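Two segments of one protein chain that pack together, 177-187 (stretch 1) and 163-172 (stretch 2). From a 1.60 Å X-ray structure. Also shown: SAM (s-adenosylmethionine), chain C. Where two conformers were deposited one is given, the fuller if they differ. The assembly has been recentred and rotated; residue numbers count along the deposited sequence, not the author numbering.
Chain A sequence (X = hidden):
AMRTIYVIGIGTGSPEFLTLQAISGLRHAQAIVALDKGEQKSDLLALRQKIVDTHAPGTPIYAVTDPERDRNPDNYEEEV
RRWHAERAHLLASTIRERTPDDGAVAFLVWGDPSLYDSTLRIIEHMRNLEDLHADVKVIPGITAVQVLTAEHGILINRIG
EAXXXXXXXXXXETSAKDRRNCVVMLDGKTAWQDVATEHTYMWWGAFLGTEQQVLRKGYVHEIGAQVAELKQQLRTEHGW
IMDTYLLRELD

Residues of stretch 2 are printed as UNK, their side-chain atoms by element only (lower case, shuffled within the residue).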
# COMPACT_ATOMS: atom_id res chain seq x y z
N LYS A 177 14.01 -3.85 22.17
CA LYS A 177 13.35 -2.65 22.63
C LYS A 177 12.34 -2.18 21.59
O LYS A 177 11.24 -1.84 21.92
CB LYS A 177 14.36 -1.55 22.95
CG LYS A 177 13.76 -0.15 23.14
CD LYS A 177 12.70 -0.10 24.22
CE LYS A 177 12.61 1.27 24.90
NZ LYS A 177 11.66 1.21 26.03
N ASP A 178 12.74 -2.19 20.33
CA ASP A 178 11.80 -1.79 19.27
C ASP A 178 10.66 -2.78 19.06
O ASP A 178 9.53 -2.39 18.73
CB ASP A 178 12.53 -1.57 17.99
CG ASP A 178 13.36 -0.30 17.97
OD1 ASP A 178 13.27 0.56 18.89
OD2 ASP A 178 14.13 -0.21 17.03
N ARG A 179 10.94 -4.07 19.25
CA ARG A 179 9.93 -5.11 19.14
C ARG A 179 8.89 -5.07 20.26
O ARG A 179 7.92 -5.84 20.23
CB ARG A 179 10.59 -6.47 19.03
CG ARG A 179 11.23 -6.67 17.67
CD ARG A 179 11.66 -8.11 17.49
NE ARG A 179 13.00 -8.29 18.02
CZ ARG A 179 13.32 -8.91 19.15
NH1 ARG A 179 14.59 -8.96 19.50
NH2 ARG A 179 12.41 -9.48 19.93
N ARG A 180 9.05 -4.16 21.22
CA ARG A 180 8.07 -4.01 22.27
C ARG A 180 6.74 -3.46 21.73
O ARG A 180 5.68 -3.65 22.36
CB ARG A 180 8.57 -3.11 23.37
CG ARG A 180 9.66 -3.80 24.22
CD ARG A 180 10.01 -2.95 25.46
NE ARG A 180 8.86 -2.74 26.35
CZ ARG A 180 8.40 -3.63 27.23
NH1 ARG A 180 9.00 -4.81 27.40
NH2 ARG A 180 7.34 -3.35 27.98
N ASN A 181 6.82 -2.76 20.60
CA ASN A 181 5.62 -2.20 19.95
C ASN A 181 5.98 -1.94 18.50
O ASN A 181 6.53 -0.88 18.17
CB ASN A 181 5.22 -0.95 20.66
CG ASN A 181 3.93 -0.41 20.15
OD1 ASN A 181 2.93 -1.13 20.21
ND2 ASN A 181 3.90 0.85 19.72
N CYS A 182 5.73 -2.93 17.67
CA CYS A 182 6.12 -2.79 16.30
C CYS A 182 5.02 -3.26 15.38
O CYS A 182 4.13 -4.01 15.76
CB CYS A 182 7.41 -3.53 16.06
SG CYS A 182 7.33 -5.29 16.26
N VAL A 183 5.03 -2.68 14.20
CA VAL A 183 4.12 -3.04 13.11
C VAL A 183 4.95 -3.66 11.99
O VAL A 183 6.01 -3.12 11.62
CB VAL A 183 3.40 -1.81 12.57
CG1 VAL A 183 2.52 -2.19 11.34
CG2 VAL A 183 2.57 -1.16 13.68
N VAL A 184 4.51 -4.79 11.45
CA VAL A 184 5.25 -5.52 10.44
C VAL A 184 4.43 -5.61 9.13
O VAL A 184 3.27 -6.01 9.14
CB VAL A 184 5.63 -6.91 10.89
CG1 VAL A 184 6.50 -7.61 9.86
CG2 VAL A 184 6.30 -6.89 12.27
N MSE A 185 5.06 -5.15 8.07
CA MSE A 185 4.52 -5.18 6.73
C MSE A 185 5.45 -5.99 5.82
O MSE A 185 6.59 -6.29 6.17
CB MSE A 185 4.35 -3.74 6.19
CG MSE A 185 3.51 -2.90 7.11
SE MSE A 185 3.31 -1.02 6.59
CE MSE A 185 1.98 -1.29 5.24
N LEU A 186 4.96 -6.31 4.62
CA LEU A 186 5.80 -6.95 3.62
C LEU A 186 6.40 -8.29 4.14
O LEU A 186 7.46 -8.71 3.69
CB LEU A 186 6.90 -6.02 3.15
CG LEU A 186 6.40 -4.80 2.39
CD1 LEU A 186 7.54 -3.81 2.16
CD2 LEU A 186 5.85 -5.23 1.02
N ASP A 187 5.69 -9.01 4.99
CA ASP A 187 6.20 -10.30 5.49
C ASP A 187 5.64 -11.41 4.61
O ASP A 187 4.45 -11.69 4.67
CB ASP A 187 5.77 -10.58 6.95
CG ASP A 187 6.41 -11.85 7.53
OD1 ASP A 187 7.25 -12.51 6.86
OD2 ASP A 187 6.08 -12.15 8.69
N UNK A 163 6.67 3.72 18.18
CA UNK A 163 6.05 2.84 17.26
C UNK A 163 7.09 2.51 16.20
O UNK A 163 7.55 3.40 15.52
c UNK A 163 4.86 3.48 16.55
c UNK A 163 4.28 2.50 15.56
c UNK A 163 3.81 3.91 17.57
c UNK A 163 3.24 5.22 17.27
N UNK A 164 7.47 1.25 16.07
CA UNK A 164 8.47 0.89 15.10
C UNK A 164 7.78 0.15 13.95
O UNK A 164 7.30 -0.96 14.15
n UNK A 164 11.69 0.78 14.83
c UNK A 164 11.12 -1.21 14.15
n UNK A 164 12.30 -0.85 13.58
c UNK A 164 12.64 0.36 14.01
c UNK A 164 10.73 -0.19 14.93
c UNK A 164 9.51 0.01 15.76
N UNK A 165 7.79 0.70 12.76
CA UNK A 165 7.18 0.07 11.61
C UNK A 165 8.31 -0.48 10.76
O UNK A 165 9.29 0.23 10.42
c UNK A 165 4.57 2.92 10.92
c UNK A 165 5.31 1.82 11.64
c UNK A 165 5.72 0.38 9.56
c UNK A 165 6.35 1.07 10.80
N UNK A 166 8.19 -1.75 10.39
CA UNK A 166 9.26 -2.38 9.68
C UNK A 166 8.75 -3.50 8.80
O UNK A 166 7.55 -3.70 8.63
o UNK A 166 11.58 -3.05 9.89
c UNK A 166 10.39 -2.79 10.64
c UNK A 166 9.97 -4.03 11.48
N UNK A 167 9.68 -4.22 8.21
CA UNK A 167 9.34 -5.28 7.24
C UNK A 167 9.63 -6.64 7.86
O UNK A 167 10.40 -6.76 8.84
o UNK A 167 11.57 -5.39 6.32
c UNK A 167 10.19 -5.13 5.99
c UNK A 167 10.02 -3.72 5.35
N UNK A 168 9.04 -7.68 7.28
CA UNK A 168 9.30 -9.03 7.75
C UNK A 168 10.79 -9.35 7.68
O UNK A 168 11.34 -9.95 8.60
N UNK A 169 11.44 -8.95 6.59
CA UNK A 169 12.87 -9.17 6.40
C UNK A 169 13.70 -8.52 7.53
O UNK A 169 14.67 -9.12 8.01
n UNK A 169 16.33 -8.24 2.79
n UNK A 169 18.02 -9.11 1.48
c UNK A 169 16.73 -9.07 1.81
c UNK A 169 13.28 -8.64 5.02
c UNK A 169 14.96 -8.07 3.28
c UNK A 169 14.75 -8.64 4.69
n UNK A 169 15.88 -9.85 1.14
N UNK A 170 13.34 -7.30 7.94
CA UNK A 170 14.08 -6.58 8.98
C UNK A 170 13.78 -7.10 10.41
O UNK A 170 14.53 -6.80 11.34
c UNK A 170 13.71 -5.07 9.01
o UNK A 170 15.03 -4.73 7.02
n UNK A 170 13.55 -3.10 7.58
c UNK A 170 14.15 -4.29 7.78
N UNK A 171 12.66 -7.80 10.59
CA UNK A 171 12.15 -8.10 11.95
C UNK A 171 13.17 -8.86 12.82
O UNK A 171 13.38 -8.50 13.99
c UNK A 171 8.85 -9.78 13.23
c UNK A 171 10.12 -8.94 13.31
c UNK A 171 9.89 -7.57 14.01
c UNK A 171 10.79 -8.83 11.93
N UNK A 172 13.76 -9.94 12.28
CA UNK A 172 14.76 -10.65 13.09
C UNK A 172 15.95 -9.81 13.57
O UNK A 172 16.52 -10.16 14.61
c UNK A 172 15.27 -11.75 12.16
c UNK A 172 13.57 -10.61 10.97
c UNK A 172 14.19 -11.98 11.19
N SAM C . 1.17 2.21 0.63
CA SAM C . 0.54 1.03 1.30
C SAM C . -0.18 1.44 2.57
O SAM C . -0.78 0.56 3.25
OXT SAM C . -0.20 2.65 2.90
CB SAM C . 1.59 -0.05 1.59
CG SAM C . 2.16 -0.71 0.34
SD SAM C . 3.32 -2.10 0.62
CE SAM C . 3.76 -2.36 -1.13
C5' SAM C . 2.34 -3.63 0.76
C4' SAM C . 2.16 -4.13 2.21
O4' SAM C . 1.15 -3.40 2.82
C3' SAM C . 1.70 -5.59 2.34
O3' SAM C . 2.77 -6.49 2.26
C2' SAM C . 1.03 -5.62 3.69
O2' SAM C . 2.00 -5.58 4.71
C1' SAM C . 0.33 -4.27 3.61
N9 SAM C . -1.04 -4.36 3.05
C8 SAM C . -1.50 -3.63 1.96
N7 SAM C . -2.80 -3.88 1.77
C5 SAM C . -3.20 -4.73 2.76
C6 SAM C . -4.43 -5.26 3.10
N6 SAM C . -5.56 -5.00 2.38
N1 SAM C . -4.52 -6.10 4.20
C2 SAM C . -3.41 -6.33 4.98
N3 SAM C . -2.19 -5.80 4.66
C4 SAM C . -2.08 -4.98 3.58
O HOH W 1 10.10 -8.16 4.00
O HOH W 2 17.23 -8.84 17.61

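Position 163 has four side-chain carbons, forked at the first, with one arm two carbons long: isoleucine. Ile163 lies just before the strand, its CG1 3.7 Å from Asn181 ND2 and its CG2 4.5 Å from Val183 CG2, so a branched hydrocarbon extends the apolar surface beside Val183.

Position 164 carries one carbon and then a five-membered ring of three carbons and two nitrogens, the mark of histidine. A flat ring suits the place, for Asp178 lies over one face: Asp178 CB is 4.0 Å from the centroid of the His164 ring, and Asp178 OD2 is 3.4 Å from His164 CE1. No hydrogen bond joins the two side chains.

Position 165 again shows four carbons forked at the first, one arm being two carbons long, and is isoleucine. Ile165 CG1 sits 4.2 Å from Val183 CB and Ile165 CG2 4.1 Å from the selenium, SE, of Met185, two apolar contacts on the sheet face it shares with Val183 and Met185, though the residue remains partly exposed.

At 166 one carbon bears an oxygen and a carbon, and CB lies on the same sheet face as that of Val184. This is threonine, whose beta-branching suits a strand; its backbone grips stretch 1 through both N and O.

Position 167 has the same three atoms, one carbon carrying an oxygen and a carbon, and is also threonine. The methyl, Thr167 CG2, meets Leu186 CD1 at 4.0 Å, while the hydroxyl faces a different task within its own stretch.

Position 168 has no side-chain atoms and is glycine. An ideal CB would lie 2.7 Å from Asp187 CA, a clash, so the bare backbone permits the close approach.

Position 169 runs through three carbons and a nitrogen to a carbon with two more nitrogens: arginine. Its extended, exposed side chain leads away from stretch 1, but a water links Arg169 N to Leu186 O.

Position 170 has two carbons, the second bearing an oxygen and a nitrogen, and is out of reach of stretch 1. It is asparagine, and it secures the turn: Asn170 ND2 donates to Thr166 OG1 (3.0 Å) and Asn170 N to Thr167 OG1 (3.1 Å).

Position 171, four carbons forked at the second, is leucine. Buried Leu171 places CD2 4.0 Å from Val184 CG2 and CD1 4.1 Å from Cys182 SG.

At 172 three carbons close a ring onto the backbone nitrogen: proline, exposed and pointing away.

The contact is a parallel strand pairing. His164 N and Thr166 N donate to Asn181 O and Val183 O, while Val183 N and Met185 N donate to His164 O and Thr166 O; apolar side chains pack alongside this ladder.

Stretch 2 163-172: IHITTGRNLP
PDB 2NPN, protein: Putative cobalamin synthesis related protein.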